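Local coordinates for elongation factor G (Thermus thermophilus, PDB 2DY1), which binds GTP and magnesium and probably acts as a GTPase in the elongation phase of protein synthesis, at residues Y84-V88 with H428-H432; L95-A101 with A122-P128; L127-V131 with L267-P273; K290-D294 with K404-E408. All coordinates share one frame; numbering follows the deposited sequence.

Interaction 1 (Y84-V88 with H428-H432)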
loop_
_atom_site.group_PDB
_atom_site.type_symbol
_atom_site.label_atom_id
_atom_site.label_comp_id
_atom_site.label_asym_id
_atom_site.label_seq_id
_atom_site.Cartn_x
_atom_site.Cartn_y
_atom_site.Cartn_z
ATOM N N TYR A 84 -9.513 2.539 2.482
ATOM C CA TYR A 84 -8.437 3.102 3.292
ATOM C C TYR A 84 -7.041 2.857 2.744
ATOM O O TYR A 84 -6.751 1.768 2.232
ATOM C CB TYR A 84 -8.501 2.548 4.720
ATOM C CG TYR A 84 -9.612 3.126 5.565
ATOM C CD1 TYR A 84 -10.658 2.330 6.015
ATOM C CD2 TYR A 84 -9.600 4.475 5.924
ATOM C CE1 TYR A 84 -11.681 2.850 6.813
ATOM C CE2 TYR A 84 -10.617 5.007 6.719
ATOM C CZ TYR A 84 -11.647 4.192 7.156
ATOM O OH TYR A 84 -12.668 4.717 7.919
ATOM N N GLY A 85 -6.170 3.855 2.896
ATOM C CA GLY A 85 -4.794 3.740 2.417
ATOM C C GLY A 85 -4.021 2.635 3.118
ATOM O O GLY A 85 -2.978 2.169 2.649
ATOM N N ASP A 86 -4.515 2.227 4.280
ATOM C CA ASP A 86 -3.906 1.130 5.002
ATOM C C ASP A 86 -3.843 -0.108 4.118
ATOM O O ASP A 86 -2.956 -0.974 4.270
ATOM C CB ASP A 86 -4.763 0.770 6.206
ATOM C CG ASP A 86 -4.782 1.850 7.240
ATOM O OD1 ASP A 86 -4.081 1.716 8.268
ATOM O OD2 ASP A 86 -5.497 2.842 7.007
ATOM N N PHE A 87 -4.813 -0.200 3.220
ATOM C CA PHE A 87 -4.931 -1.367 2.346
ATOM C C PHE A 87 -4.499 -1.108 0.909
ATOM O O PHE A 87 -5.065 -1.680 -0.029
ATOM C CB PHE A 87 -6.369 -1.871 2.419
ATOM C CG PHE A 87 -6.863 -2.049 3.848
ATOM C CD1 PHE A 87 -7.979 -1.355 4.307
ATOM C CD2 PHE A 87 -6.161 -2.860 4.732
ATOM C CE1 PHE A 87 -8.380 -1.461 5.650
ATOM C CE2 PHE A 87 -6.553 -2.978 6.065
ATOM C CZ PHE A 87 -7.668 -2.271 6.528
ATOM N N VAL A 88 -3.505 -0.240 0.764
ATOM C CA VAL A 88 -2.925 0.106 -0.544
ATOM C C VAL A 88 -2.560 -1.162 -1.339
ATOM O O VAL A 88 -2.666 -1.175 -2.565
ATOM C CB VAL A 88 -1.676 0.995 -0.349
ATOM C CG1 VAL A 88 -0.610 0.260 0.450
ATOM C CG2 VAL A 88 -1.131 1.463 -1.696
ATOM N N HIS A 428 1.200 -0.354 6.873
ATOM C CA HIS A 428 0.860 0.937 6.290
ATOM C C HIS A 428 0.016 1.851 7.136
ATOM O O HIS A 428 -0.419 2.904 6.666
ATOM C CB HIS A 428 0.195 0.704 4.922
ATOM C CG HIS A 428 1.166 0.256 3.869
ATOM N ND1 HIS A 428 1.452 -1.070 3.610
ATOM C CD2 HIS A 428 1.960 0.979 3.048
ATOM C CE1 HIS A 428 2.378 -1.139 2.665
ATOM N NE2 HIS A 428 2.698 0.091 2.307
ATOM N N GLY A 429 -0.214 1.463 8.386
ATOM C CA GLY A 429 -1.011 2.303 9.254
ATOM C C GLY A 429 -1.433 1.526 10.477
ATOM O O GLY A 429 -1.232 0.312 10.557
ATOM N N GLU A 430 -2.032 2.229 11.435
ATOM C CA GLU A 430 -2.510 1.602 12.660
ATOM C C GLU A 430 -3.598 0.552 12.365
ATOM O O GLU A 430 -3.588 -0.547 12.918
ATOM C CB GLU A 430 -3.043 2.703 13.614
ATOM C CG GLU A 430 -3.465 2.171 14.976
ATOM C CD GLU A 430 -3.878 3.253 15.977
ATOM O OE1 GLU A 430 -3.988 4.433 15.594
ATOM O OE2 GLU A 430 -4.097 2.895 17.158
ATOM N N LEU A 431 -4.539 0.891 11.486
ATOM C CA LEU A 431 -5.606 -0.033 11.142
ATOM C C LEU A 431 -5.031 -1.228 10.410
ATOM O O LEU A 431 -5.410 -2.375 10.683
ATOM C CB LEU A 431 -6.673 0.675 10.285
ATOM C CG LEU A 431 -7.766 -0.236 9.707
ATOM C CD1 LEU A 431 -8.565 -0.908 10.826
ATOM C CD2 LEU A 431 -8.679 0.581 8.817
ATOM N N HIS A 432 -4.099 -0.977 9.495
ATOM C CA HIS A 432 -3.492 -2.100 8.767
ATOM C C HIS A 432 -2.897 -3.111 9.763
ATOM O O HIS A 432 -3.174 -4.315 9.685
ATOM C CB HIS A 432 -2.402 -1.572 7.827
ATOM C CG HIS A 432 -1.777 -2.634 6.970
ATOM N ND1 HIS A 432 -0.498 -2.518 6.475
ATOM C CD2 HIS A 432 -2.260 -3.811 6.504
ATOM C CE1 HIS A 432 -0.216 -3.585 5.741
ATOM N NE2 HIS A 432 -1.267 -4.384 5.743
HETATM O O HOH W 1 -4.767 3.577 10.195
#
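Tyr84 touches Leu431 with its ring. CD1 of Tyr84 lies 3.9 Å from Leu431 CD2, and the two side chains cross at about a right angle. The same tyrosine also rests on Thr60, a residue that binds GTP. Asp86 makes the polar centre of the contact. Its CG stands beside the backbone N and anti to the carbonyl carbon (chi1 -67°), which carries the carboxylate to the start of helix 430-442. There Asp86 OD1 accepts from His432 N at 3.0 Å. The N-H comes from above the carboxylate plane and the bond is somewhat bent. A water donates to Asp86 OD1 and accepts from Leu431 N, so a second amide of the first helical turn is tied to the same oxygen. The carbonyl O of Asp86 lies over one face of the His432 ring. His432 ND1 accepts from the backbone N of His428 in the ring plane at 2.8 Å, and His432 NE2 bonds to Asp409. Phe87 sets CZ 3.8 Å from Leu431 CG. Val88 places CG1 squarely over the His428 ring, 3.7 Å from its centroid, as a CH-pi contact. The whole is a helix N-terminus held by a carboxylate from another domain. It joins the GTP-binding domain, in the loop following strand 74-80 that corresponds to switch II of translational GTPases, to domain III.

Interaction 2 (L95-A101 with A122-P128)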
loop_
_atom_site.group_PDB
_atom_site.type_symbol
_atom_site.label_atom_id
_atom_site.label_comp_id
_atom_site.label_asym_id
_atom_site.label_seq_id
_atom_site.Cartn_x
_atom_site.Cartn_y
_atom_site.Cartn_z
ATOM N N LEU A 95 -6.582 -2.486 -9.095
ATOM C CA LEU A 95 -6.441 -1.635 -10.270
ATOM C C LEU A 95 -5.563 -2.334 -11.315
ATOM O O LEU A 95 -5.853 -2.280 -12.514
ATOM C CB LEU A 95 -5.883 -0.255 -9.866
ATOM C CG LEU A 95 -6.945 0.613 -9.159
ATOM C CD1 LEU A 95 -6.282 1.753 -8.418
ATOM C CD2 LEU A 95 -7.978 1.119 -10.174
ATOM N N GLU A 96 -4.497 -2.994 -10.864
ATOM C CA GLU A 96 -3.609 -3.744 -11.775
ATOM C C GLU A 96 -4.387 -4.785 -12.558
ATOM O O GLU A 96 -4.110 -5.046 -13.741
ATOM C CB GLU A 96 -2.575 -4.537 -10.989
ATOM C CG GLU A 96 -1.301 -3.895 -10.672
ATOM C CD GLU A 96 -0.275 -4.959 -10.335
ATOM O OE1 GLU A 96 0.845 -4.601 -9.985
ATOM O OE2 GLU A 96 -0.599 -6.168 -10.438
ATOM N N ALA A 97 -5.341 -5.414 -11.873
ATOM C CA ALA A 97 -6.153 -6.473 -12.428
ATOM C C ALA A 97 -7.261 -6.060 -13.364
ATOM O O ALA A 97 -7.791 -6.893 -14.069
ATOM C CB ALA A 97 -6.774 -7.287 -11.276
ATOM N N ALA A 98 -7.619 -4.779 -13.367
ATOM C CA ALA A 98 -8.753 -4.324 -14.174
ATOM C C ALA A 98 -8.339 -3.539 -15.399
ATOM O O ALA A 98 -7.196 -3.127 -15.495
ATOM C CB ALA A 98 -9.665 -3.456 -13.307
ATOM N N ASP A 99 -9.297 -3.327 -16.301
ATOM C CA ASP A 99 -9.034 -2.555 -17.505
ATOM C C ASP A 99 -9.635 -1.148 -17.409
ATOM O O ASP A 99 -9.490 -0.340 -18.340
ATOM C CB ASP A 99 -9.592 -3.275 -18.745
ATOM C CG ASP A 99 -8.960 -4.639 -18.960
ATOM O OD1 ASP A 99 -7.808 -4.838 -18.526
ATOM O OD2 ASP A 99 -9.627 -5.510 -19.575
ATOM N N ALA A 100 -10.299 -0.846 -16.291
ATOM C CA ALA A 100 -10.899 0.480 -16.079
ATOM C C ALA A 100 -11.199 0.619 -14.600
ATOM O O ALA A 100 -11.329 -0.388 -13.894
ATOM C CB ALA A 100 -12.189 0.628 -16.875
ATOM N N ALA A 101 -11.302 1.867 -14.143
ATOM C CA ALA A 101 -11.612 2.132 -12.745
ATOM C C ALA A 101 -12.964 2.833 -12.633
ATOM O O ALA A 101 -13.235 3.777 -13.364
ATOM C CB ALA A 101 -10.542 3.018 -12.144
ATOM N N ALA A 122 -4.804 4.783 -11.021
ATOM C CA ALA A 122 -5.469 4.404 -12.257
ATOM C C ALA A 122 -4.829 5.127 -13.438
ATOM O O ALA A 122 -4.601 4.531 -14.490
ATOM C CB ALA A 122 -6.974 4.742 -12.182
ATOM N N GLU A 123 -4.558 6.417 -13.256
ATOM C CA GLU A 123 -3.943 7.228 -14.307
ATOM C C GLU A 123 -2.577 6.666 -14.706
ATOM O O GLU A 123 -2.292 6.514 -15.906
ATOM C CB GLU A 123 -3.824 8.679 -13.822
ATOM C CG GLU A 123 -3.778 9.720 -14.934
ATOM C CD GLU A 123 -4.197 11.101 -14.447
ATOM O OE1 GLU A 123 -3.538 11.635 -13.526
ATOM O OE2 GLU A 123 -5.191 11.648 -14.977
ATOM N N ARG A 124 -1.747 6.328 -13.719
ATOM C CA ARG A 124 -0.414 5.792 -13.996
ATOM C C ARG A 124 -0.477 4.452 -14.713
ATOM O O ARG A 124 0.419 4.115 -15.475
ATOM C CB ARG A 124 0.414 5.668 -12.708
ATOM C CG ARG A 124 0.745 7.013 -12.054
ATOM C CD ARG A 124 1.970 6.918 -11.146
ATOM N NE ARG A 124 1.792 5.966 -10.052
ATOM C CZ ARG A 124 1.778 6.295 -8.763
ATOM N NH1 ARG A 124 1.932 7.559 -8.396
ATOM N NH2 ARG A 124 1.613 5.357 -7.836
ATOM N N LEU A 125 -1.535 3.685 -14.464
ATOM C CA LEU A 125 -1.720 2.397 -15.135
ATOM C C LEU A 125 -2.313 2.585 -16.525
ATOM O O LEU A 125 -2.431 1.626 -17.283
ATOM C CB LEU A 125 -2.646 1.486 -14.315
ATOM C CG LEU A 125 -1.973 0.842 -13.102
ATOM C CD1 LEU A 125 -3.041 0.297 -12.180
ATOM C CD2 LEU A 125 -1.038 -0.294 -13.533
ATOM N N GLY A 126 -2.699 3.820 -16.845
ATOM C CA GLY A 126 -3.274 4.111 -18.149
ATOM C C GLY A 126 -4.715 3.668 -18.277
ATOM O O GLY A 126 -5.205 3.398 -19.376
ATOM N N LEU A 127 -5.407 3.610 -17.143
ATOM C CA LEU A 127 -6.784 3.164 -17.136
ATOM C C LEU A 127 -7.873 4.196 -17.320
ATOM O O LEU A 127 -7.798 5.275 -16.757
ATOM C CB LEU A 127 -7.108 2.479 -15.797
ATOM C CG LEU A 127 -6.270 1.267 -15.379
ATOM C CD1 LEU A 127 -6.893 0.681 -14.080
ATOM C CD2 LEU A 127 -6.241 0.225 -16.483
ATOM N N PRO A 128 -8.905 3.858 -18.106
ATOM C CA PRO A 128 -10.045 4.751 -18.318
ATOM C C PRO A 128 -10.696 4.860 -16.930
ATOM O O PRO A 128 -10.578 3.941 -16.100
ATOM C CB PRO A 128 -10.947 3.958 -19.249
ATOM C CG PRO A 128 -9.928 3.205 -20.107
ATOM C CD PRO A 128 -8.937 2.732 -19.066
#
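Ala101 N donates to Pro128 O at 2.9 Å, a nearly straight bond (169°). It pairs strand 100-106 with the residue just before its parallel neighbour, strand 129-134. Ala100 CA adds a CA-H...O contact to the same carbonyl oxygen. Helix 113-124 ends in a Schellman motif at Gly126, and the chain then turns through Leu127 into the sheet. Leu127 is the main plug. Its CG is anti to the carbonyl carbon (chi1 -58°), and both methyls enter the turn between helix 88-97 and strand 100-106. CD1 of Leu127 approaches Leu95 O at 3.5 Å, while CD2 of Leu127 lies 3.6 Å from Ala98 O. Leu125 comes in from the helix end and sets CD1 3.7 Å from Leu95 CB. The small Ala101 and Ala122 meet methyl to methyl, CB to CB at 4.0 Å, which lets helix and strand come close. The ring of Pro128 brings CD to 3.2 Å from Asp99 O. The Asp99 carboxylate turns away from this packing to salt bridges with Arg278 and Arg304. Leu95 also packs on Ala13 and Val15 of strand 9-16. The contact belongs to the beta-alpha-beta unit of strand 100-106, helix 113-124 and strand 129-134, with helix 88-97 packed beside it, in the P-loop GTPase fold.

Interaction 3 (L127-V131 with L267-P273)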
loop_
_atom_site.group_PDB
_atom_site.type_symbol
_atom_site.label_atom_id
_atom_site.label_comp_id
_atom_site.label_asym_id
_atom_site.label_seq_id
_atom_site.Cartn_x
_atom_site.Cartn_y
_atom_site.Cartn_z
ATOM N N LEU A 127 -5.407 3.610 -17.143
ATOM C CA LEU A 127 -6.784 3.164 -17.136
ATOM C C LEU A 127 -7.873 4.196 -17.320
ATOM O O LEU A 127 -7.798 5.275 -16.757
ATOM C CB LEU A 127 -7.108 2.479 -15.797
ATOM C CG LEU A 127 -6.270 1.267 -15.379
ATOM C CD1 LEU A 127 -6.893 0.681 -14.080
ATOM C CD2 LEU A 127 -6.241 0.225 -16.483
ATOM N N PRO A 128 -8.905 3.858 -18.106
ATOM C CA PRO A 128 -10.045 4.751 -18.318
ATOM C C PRO A 128 -10.696 4.860 -16.930
ATOM O O PRO A 128 -10.578 3.941 -16.100
ATOM C CB PRO A 128 -10.947 3.958 -19.249
ATOM C CG PRO A 128 -9.928 3.205 -20.107
ATOM C CD PRO A 128 -8.937 2.732 -19.066
ATOM N N ARG A 129 -11.384 5.967 -16.677
ATOM C CA ARG A 129 -12.046 6.180 -15.398
ATOM C C ARG A 129 -13.466 6.690 -15.607
ATOM O O ARG A 129 -13.737 7.462 -16.534
ATOM C CB ARG A 129 -11.285 7.208 -14.552
ATOM C CG ARG A 129 -10.113 6.647 -13.733
ATOM C CD ARG A 129 -8.935 7.606 -13.807
ATOM N NE ARG A 129 -8.351 7.496 -15.147
ATOM C CZ ARG A 129 -7.669 8.459 -15.749
ATOM N NH1 ARG A 129 -7.472 9.625 -15.139
ATOM N NH2 ARG A 129 -7.195 8.255 -16.972
ATOM N N MET A 130 -14.377 6.209 -14.768
ATOM C CA MET A 130 -15.781 6.635 -14.768
ATOM C C MET A 130 -16.043 6.932 -13.292
ATOM O O MET A 130 -15.431 6.316 -12.433
ATOM C CB MET A 130 -16.691 5.493 -15.260
ATOM C CG MET A 130 -18.159 5.584 -14.911
ATOM S SD MET A 130 -18.997 4.048 -15.480
ATOM C CE MET A 130 -18.876 4.346 -17.226
ATOM N N VAL A 131 -16.909 7.900 -13.006
ATOM C CA VAL A 131 -17.243 8.257 -11.624
ATOM C C VAL A 131 -18.674 7.860 -11.354
ATOM O O VAL A 131 -19.528 8.010 -12.227
ATOM C CB VAL A 131 -17.181 9.799 -11.423
ATOM C CG1 VAL A 131 -17.741 10.198 -10.049
ATOM C CG2 VAL A 131 -15.742 10.287 -11.561
ATOM N N LEU A 267 -24.223 1.248 -18.408
ATOM C CA LEU A 267 -23.249 2.279 -18.758
ATOM C C LEU A 267 -21.819 1.728 -18.713
ATOM O O LEU A 267 -20.982 2.122 -19.517
ATOM C CB LEU A 267 -23.405 3.495 -17.834
ATOM C CG LEU A 267 -22.450 4.668 -18.039
ATOM C CD1 LEU A 267 -22.631 5.256 -19.438
ATOM C CD2 LEU A 267 -22.729 5.732 -16.981
ATOM N N ILE A 268 -21.528 0.828 -17.770
ATOM C CA ILE A 268 -20.201 0.223 -17.705
ATOM C C ILE A 268 -19.929 -0.503 -19.025
ATOM O O ILE A 268 -18.845 -0.359 -19.617
ATOM C CB ILE A 268 -20.126 -0.764 -16.520
ATOM C CG1 ILE A 268 -19.959 0.034 -15.225
ATOM C CG2 ILE A 268 -18.975 -1.752 -16.708
ATOM C CD1 ILE A 268 -20.226 -0.778 -13.932
ATOM N N LEU A 269 -20.909 -1.274 -19.491
ATOM C CA LEU A 269 -20.754 -2.009 -20.745
ATOM C C LEU A 269 -20.601 -1.052 -21.922
ATOM O O LEU A 269 -19.751 -1.242 -22.795
ATOM C CB LEU A 269 -21.958 -2.940 -20.962
ATOM C CG LEU A 269 -21.967 -4.093 -19.959
ATOM C CD1 LEU A 269 -23.379 -4.659 -19.854
ATOM C CD2 LEU A 269 -20.952 -5.185 -20.385
ATOM N N GLU A 270 -21.396 0.005 -21.933
ATOM C CA GLU A 270 -21.333 0.952 -23.036
ATOM C C GLU A 270 -20.082 1.823 -23.095
ATOM O O GLU A 270 -19.546 2.096 -24.174
ATOM C CB GLU A 270 -22.566 1.858 -22.981
ATOM C CG GLU A 270 -22.517 3.035 -23.936
ATOM C CD GLU A 270 -23.698 3.973 -23.749
ATOM O OE1 GLU A 270 -24.323 3.934 -22.663
ATOM O OE2 GLU A 270 -23.990 4.756 -24.678
ATOM N N ALA A 271 -19.604 2.255 -21.934
ATOM C CA ALA A 271 -18.465 3.157 -21.865
ATOM C C ALA A 271 -17.060 2.620 -21.658
ATOM O O ALA A 271 -16.102 3.205 -22.149
ATOM C CB ALA A 271 -18.746 4.219 -20.792
ATOM N N LEU A 272 -16.924 1.525 -20.921
ATOM C CA LEU A 272 -15.607 1.017 -20.598
ATOM C C LEU A 272 -15.125 -0.007 -21.600
ATOM O O LEU A 272 -15.924 -0.687 -22.229
ATOM C CB LEU A 272 -15.620 0.476 -19.163
ATOM C CG LEU A 272 -16.096 1.558 -18.174
ATOM C CD1 LEU A 272 -16.052 0.960 -16.756
ATOM C CD2 LEU A 272 -15.226 2.813 -18.236
ATOM N N PRO A 273 -13.799 -0.120 -21.753
ATOM C CA PRO A 273 -13.238 -1.064 -22.724
ATOM C C PRO A 273 -13.230 -2.525 -22.390
ATOM O O PRO A 273 -13.157 -2.914 -21.236
ATOM C CB PRO A 273 -11.821 -0.550 -22.908
ATOM C CG PRO A 273 -11.452 -0.178 -21.504
ATOM C CD PRO A 273 -12.716 0.598 -21.057
#
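Met130 is the bump of this contact, and the last turn of helix 261-271 and Leu272 just after it form the hollow that takes it. Its CG is anti to the backbone N (chi1 161°), and the chain runs straight out from the strand as far as SD. A bend at chi3 (-70°) then turns the terminal methyl in among the side chains. CE of Met130 lies 3.6 Å from Ala271 CB, which forms a shallow part of the hollow. Its walls are branched side chains: Leu267 CG stands 3.7 Å from Met130 CE, and Leu272 CG is 4.0 Å from that same methyl. Ile268 meets the side chain further back, with CG1 4.1 Å from Met130 SD, and crosses it at about a right angle. So one methyl touches three residues and the sulfur a fourth. All the residues in touch are buried, and no hydrogen bond joins the two segments.

A second, smaller fit lies beyond the end of the helix. There the rings of Pro128 and Pro273 meet at a slant, Pro128 CG being 3.9 Å from Pro273 CD. Arg129 points to the far side of the strand. Its NE and NH2 both grip Leu127 O from the guanidinium edge, NE at 2.8 Å, and its NH1 makes a salt bridge to Glu123.

The axes of strand 129-131 and helix 267-271 run roughly antiparallel, at 150° and 10.6 Å apart at closest approach. This is helix-on-sheet packing in the alpha/beta core of the P-loop GTPase domain, where helix 261-271 lies against the central strands.

Interaction 4 (K290-D294 with K404-E408)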
loop_
_atom_site.group_PDB
_atom_site.type_symbol
_atom_site.label_atom_id
_atom_site.label_comp_id
_atom_site.label_asym_id
_atom_site.label_seq_id
_atom_site.Cartn_x
_atom_site.Cartn_y
_atom_site.Cartn_z
ATOM N N LYS A 290 -3.818 -11.082 -6.445
ATOM C CA LYS A 290 -3.960 -11.172 -4.983
ATOM C C LYS A 290 -4.073 -12.616 -4.561
ATOM O O LYS A 290 -4.364 -13.513 -5.374
ATOM C CB LYS A 290 -5.188 -10.401 -4.459
ATOM C CG LYS A 290 -6.518 -11.016 -4.828
ATOM C CD LYS A 290 -7.696 -10.431 -4.035
ATOM C CE LYS A 290 -7.788 -11.095 -2.649
ATOM N NZ LYS A 290 -8.670 -10.325 -1.697
ATOM N N VAL A 291 -3.895 -12.828 -3.261
ATOM C CA VAL A 291 -3.948 -14.163 -2.698
ATOM C C VAL A 291 -4.717 -14.125 -1.383
ATOM O O VAL A 291 -4.618 -13.136 -0.649
ATOM C CB VAL A 291 -2.515 -14.663 -2.386
ATOM C CG1 VAL A 291 -2.563 -15.911 -1.505
ATOM C CG2 VAL A 291 -1.770 -14.978 -3.698
ATOM N N GLN A 292 -5.541 -15.139 -1.143
ATOM C CA GLN A 292 -6.205 -15.274 0.170
ATOM C C GLN A 292 -5.702 -16.583 0.765
ATOM O O GLN A 292 -5.427 -17.519 0.035
ATOM C CB GLN A 292 -7.728 -15.429 0.075
ATOM C CG GLN A 292 -8.518 -14.172 -0.210
ATOM C CD GLN A 292 -8.305 -13.093 0.839
ATOM O OE1 GLN A 292 -7.831 -12.004 0.538
ATOM N NE2 GLN A 292 -8.673 -13.398 2.090
ATOM N N VAL A 293 -5.573 -16.651 2.089
ATOM C CA VAL A 293 -5.246 -17.925 2.749
ATOM C C VAL A 293 -6.274 -17.905 3.894
ATOM O O VAL A 293 -5.934 -17.669 5.054
ATOM C CB VAL A 293 -3.790 -17.985 3.312
ATOM C CG1 VAL A 293 -3.490 -19.388 3.841
ATOM C CG2 VAL A 293 -2.781 -17.629 2.238
ATOM N N ASP A 294 -7.547 -18.087 3.537
ATOM C CA ASP A 294 -8.651 -18.046 4.508
ATOM C C ASP A 294 -8.643 -19.295 5.378
ATOM O O ASP A 294 -8.432 -20.396 4.888
ATOM C CB ASP A 294 -10.010 -17.973 3.790
ATOM C CG ASP A 294 -10.250 -16.639 3.075
ATOM O OD1 ASP A 294 -10.942 -16.632 2.030
ATOM O OD2 ASP A 294 -9.773 -15.594 3.554
ATOM N N LYS A 404 1.727 -17.537 6.238
ATOM C CA LYS A 404 0.400 -17.384 5.643
ATOM C C LYS A 404 0.023 -15.898 5.530
ATOM O O LYS A 404 -0.494 -15.443 4.510
ATOM C CB LYS A 404 -0.671 -18.084 6.496
ATOM C CG LYS A 404 -0.641 -19.615 6.469
ATOM C CD LYS A 404 -1.881 -20.128 7.206
ATOM C CE LYS A 404 -1.985 -21.651 7.145
ATOM N NZ LYS A 404 -0.977 -22.305 8.019
ATOM N N LEU A 405 0.270 -15.153 6.599
ATOM C CA LEU A 405 -0.069 -13.732 6.617
ATOM C C LEU A 405 0.633 -12.961 5.513
ATOM O O LEU A 405 0.010 -12.119 4.851
ATOM C CB LEU A 405 0.305 -13.119 7.967
ATOM C CG LEU A 405 0.008 -11.622 8.137
ATOM C CD1 LEU A 405 -1.506 -11.430 8.280
ATOM C CD2 LEU A 405 0.741 -11.056 9.348
ATOM N N LEU A 406 1.922 -13.233 5.307
ATOM C CA LEU A 406 2.670 -12.511 4.278
ATOM C C LEU A 406 2.340 -13.004 2.875
ATOM O O LEU A 406 2.549 -12.272 1.912
ATOM C CB LEU A 406 4.186 -12.570 4.566
ATOM C CG LEU A 406 4.809 -11.488 5.467
ATOM C CD1 LEU A 406 4.890 -10.181 4.701
ATOM C CD2 LEU A 406 3.990 -11.296 6.746
ATOM N N GLU A 407 1.853 -14.237 2.740
ATOM C CA GLU A 407 1.429 -14.712 1.415
ATOM C C GLU A 407 0.183 -13.933 1.042
ATOM O O GLU A 407 0.026 -13.466 -0.095
ATOM C CB GLU A 407 1.024 -16.188 1.434
ATOM C CG GLU A 407 2.130 -17.162 1.291
ATOM C CD GLU A 407 2.878 -17.003 -0.018
ATOM O OE1 GLU A 407 2.243 -16.780 -1.084
ATOM O OE2 GLU A 407 4.110 -17.117 0.031
ATOM N N GLU A 408 -0.732 -13.817 2.001
ATOM C CA GLU A 408 -1.979 -13.127 1.773
ATOM C C GLU A 408 -1.753 -11.630 1.646
ATOM O O GLU A 408 -2.401 -10.959 0.836
ATOM C CB GLU A 408 -2.928 -13.445 2.949
ATOM C CG GLU A 408 -4.290 -12.872 2.855
ATOM C CD GLU A 408 -5.169 -13.393 3.979
ATOM O OE1 GLU A 408 -5.786 -14.474 3.827
ATOM O OE2 GLU A 408 -5.229 -12.696 5.008
HETATM O O HOH W 2 -2.341 -10.774 -1.989
HETATM O O HOH W 3 -7.758 -11.679 4.494
#
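Strand 290-294 and the helical turn 404-408 run roughly antiparallel, at 148°, with axes 7.3 Å apart at closest approach. Glu408 carries the contact. With CG anti to the backbone N (chi1 -177°) and an extended chain, it carries its carboxylate to the strand backbone. Glu408 OE1 accepts from Val293 N at 2.8 Å through its anti lone pair, and the bond is nearly straight (171°). The other oxygen, OE2, is paired with Arg439. Gln292 NE2 bonds to Asp294 OD2 at 2.9 Å and, through a water, reaches Glu408 OE2 weakly; Gln292 OE1 accepts from Arg63 and from Lys290 NZ. Arg439 also bridges to Asp294, which probably eases the closeness of the two carboxylates. A water joins Val291 N to Glu408 O. Val293 gives the apolar part: its CG1 lies 3.8 Å from Lys404 CD, against the aliphatic stem of the lysine, and its CG2 faces Glu407 CB. Val291 CB sits 3.6 Å from Glu407 O. Thus an inner strand of the domain 2 sheet meets a domain III helix end, with strand 298-307 beside it in the sheet and helix 430-442 supplying Arg439.

How the interactions relate
Interactions 2 and 3 form one continuous core in the GTP-binding domain. They share Leu127 and Pro128, their centres are 11 Å apart, and Ala101 O approaches Met130 N at 3.0 Å across neighbouring strands. Ala122 CB also packs on Arg129 CD at 3.8 Å. Interactions 1 and 4 join domains instead: both end on domain III, one from the GTP-binding domain and one from domain 2. Their centres lie 16 Å apart, with nearest atoms about 7 Å apart. Interaction 1 is close to the nucleotide, the Tyr84 side chain being about 4 Å from GTP. The side chain of Gln292, in interaction 4, is about 14 Å from it.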